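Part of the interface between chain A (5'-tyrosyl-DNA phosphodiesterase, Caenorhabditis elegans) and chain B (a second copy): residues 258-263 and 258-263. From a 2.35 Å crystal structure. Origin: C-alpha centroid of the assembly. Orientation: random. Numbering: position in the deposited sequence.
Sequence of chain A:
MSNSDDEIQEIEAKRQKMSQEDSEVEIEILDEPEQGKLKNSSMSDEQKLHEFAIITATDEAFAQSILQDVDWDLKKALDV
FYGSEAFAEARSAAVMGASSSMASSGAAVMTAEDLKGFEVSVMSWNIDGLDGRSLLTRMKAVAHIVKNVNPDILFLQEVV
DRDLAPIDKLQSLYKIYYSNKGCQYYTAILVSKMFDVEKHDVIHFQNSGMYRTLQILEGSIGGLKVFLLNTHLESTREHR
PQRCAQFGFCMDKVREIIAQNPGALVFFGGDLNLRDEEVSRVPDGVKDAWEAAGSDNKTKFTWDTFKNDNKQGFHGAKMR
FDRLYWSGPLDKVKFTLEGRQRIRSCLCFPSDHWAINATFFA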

# COMPACT_ATOMS: atom_id res chain seq x y z
N ILE A 258 2.61 -5.56 -4.00
CA ILE A 258 1.83 -6.10 -2.89
C ILE A 258 0.90 -5.05 -2.30
O ILE A 258 -0.26 -5.33 -2.01
N ALA A 259 1.41 -3.83 -2.13
CA ALA A 259 0.62 -2.75 -1.54
C ALA A 259 -0.56 -2.37 -2.42
O ALA A 259 -1.64 -2.03 -1.93
N GLN A 260 -0.36 -2.45 -3.73
CA GLN A 260 -1.40 -2.04 -4.68
C GLN A 260 -2.34 -3.18 -5.07
O GLN A 260 -3.39 -2.94 -5.66
N ASN A 261 -1.96 -4.41 -4.76
CA ASN A 261 -2.76 -5.56 -5.13
C ASN A 261 -2.95 -6.56 -4.00
O ASN A 261 -2.38 -7.66 -4.03
N PRO A 262 -3.74 -6.19 -2.98
CA PRO A 262 -4.05 -7.15 -1.91
C PRO A 262 -4.70 -8.40 -2.48
O PRO A 262 -5.58 -8.30 -3.34
N GLY A 263 -4.27 -9.57 -2.02
CA GLY A 263 -4.87 -10.81 -2.47
C GLY A 263 -4.19 -11.40 -3.68
O GLY A 263 -4.51 -12.51 -4.10
N ILE B 258 -5.42 4.92 -0.38
CA ILE B 258 -4.16 5.57 -0.75
C ILE B 258 -3.09 4.55 -1.13
O ILE B 258 -2.38 4.73 -2.11
N ALA B 259 -3.00 3.47 -0.36
CA ALA B 259 -2.00 2.44 -0.61
C ALA B 259 -2.24 1.74 -1.94
O ALA B 259 -1.30 1.36 -2.64
N GLN B 260 -3.51 1.57 -2.30
CA GLN B 260 -3.86 0.85 -3.52
C GLN B 260 -3.97 1.75 -4.75
O GLN B 260 -4.01 1.26 -5.87
N ASN B 261 -4.00 3.06 -4.53
CA ASN B 261 -4.15 4.00 -5.63
C ASN B 261 -3.18 5.18 -5.55
O ASN B 261 -3.59 6.30 -5.28
N PRO B 262 -1.89 4.92 -5.79
CA PRO B 262 -0.92 6.02 -5.83
C PRO B 262 -1.32 7.04 -6.90
O PRO B 262 -1.71 6.65 -8.00
N GLY B 263 -1.24 8.32 -6.57
CA GLY B 263 -1.55 9.36 -7.54
C GLY B 263 -3.00 9.77 -7.52
O GLY B 263 -3.39 10.72 -8.20

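The two stretches are the same segment of two copies related by an exact two-fold axis, so each contact has a counterpart with the chains exchanged. In both copies a helix runs through residue 260, and N261(A) and N261(B) are the first residues to leave helical phi/psi. The chains come nearest at this helix end: the CA atoms of Q260(A) and Q260(B) lie 4.0 Å apart. The area buried is small, 244 Å² summed over both sides.

Van der Waals packing lies beside this backbone contact, and the glutamines account for about half of the buried area, the largest share of any residue pair. Their CA-to-CB bonds point sideways, and chi1 of -62° (m) with chi2 of 171° (t) extends the chain along the partner. In this conformation CG of Q260(A) rests 3.6 Å from O of A259(B), and CG of Q260(B) lies 3.6 Å from O of A259(A). Farther out, CD of Q260(A) meets CG of P262(B) at 3.8 Å, while CD of Q260(B) is 3.9 Å from CG of P262(A). The prolines are the residues whose CA-to-CB bonds point toward the other stretch; their rings, puckered C-gamma endo, thus present CG to the glutamine amide group. A259(A) and A259(B) point sideways; CB of A259(A) comes no closer than 4.2 Å, to O of A259(B), and CB of A259(B) is likewise 4.2 Å from O of A259(A).

Direct polar pairing is absent, as no hydrogen bond crosses between the stretches. O of A259(A) and O of A259(B) approach to 3.5 Å, but both are acceptors, so their proximity reflects close packing of the backbones rather than a bond.

The polar link is instead water-mediated. Water 1 donates to O of Q260(A) and to O of Q260(B), each at 2.7 Å from the water oxygen. With both its hydrogens directed at carbonyls, one from each copy, it bridges two acceptors that could not bond to each other.

The remaining side chains stay out of the contact. N261(A) and N261(B) point away, with chi1 of -55° (m), and their ND2 atoms hydrogen-bond elsewhere in the structure. A weak hydrogen bond runs from N of N261(A) to O of I258(A), and another from N of N261(B) to O of I258(B), both at 3.4 Å. I258(A) and I258(B), with chi1 m and chi2 t, remain out of reach. G263(A) and G263(B) have phi/psi of 91/-6, where a CB would jam against the preceding carbonyl O; this calls for glycine independently of the interface.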

# COMPACT_ATOMS: atom_id res chain seq x y z
CB ILE A 258 2.74 -6.68 -1.79
CG1 ILE A 258 3.50 -7.90 -2.31
CG2 ILE A 258 1.92 -7.05 -0.54
CD1 ILE A 258 4.59 -8.37 -1.38
CB ALA A 259 1.49 -1.53 -1.28
CB GLN A 260 -0.76 -1.43 -5.92
CG GLN A 260 0.04 -0.17 -5.62
CD GLN A 260 0.84 0.31 -6.80
OE1 GLN A 260 0.40 0.24 -7.95
NE2 GLN A 260 2.04 0.81 -6.53
CB ASN A 261 -2.13 -6.26 -6.35
CG ASN A 261 -1.93 -5.32 -7.52
OD1 ASN A 261 -2.83 -5.10 -8.32
ND2 ASN A 261 -0.73 -4.76 -7.63
CB PRO A 262 -5.05 -6.39 -1.03
CG PRO A 262 -5.63 -5.34 -1.92
CD PRO A 262 -4.51 -4.94 -2.84
CB ILE B 258 -3.63 6.47 0.39
CG1 ILE B 258 -4.59 7.65 0.62
CG2 ILE B 258 -2.22 6.98 0.07
CD1 ILE B 258 -4.28 8.44 1.86
CB ALA B 259 -1.98 1.42 0.52
CB GLN B 260 -5.17 0.08 -3.31
CG GLN B 260 -5.07 -0.97 -2.22
CD GLN B 260 -6.41 -1.57 -1.87
OE1 GLN B 260 -7.25 -1.80 -2.74
NE2 GLN B 260 -6.61 -1.84 -0.59
CB ASN B 261 -5.59 4.51 -5.69
CG ASN B 261 -6.61 3.39 -5.78
OD1 ASN B 261 -6.91 2.89 -6.86
ND2 ASN B 261 -7.14 2.98 -4.63
CB PRO B 262 0.39 5.33 -6.23
CG PRO B 262 -0.02 4.06 -6.89
CD PRO B 262 -1.27 3.63 -6.17
O HOH W 1 -4.59 -1.04 -7.15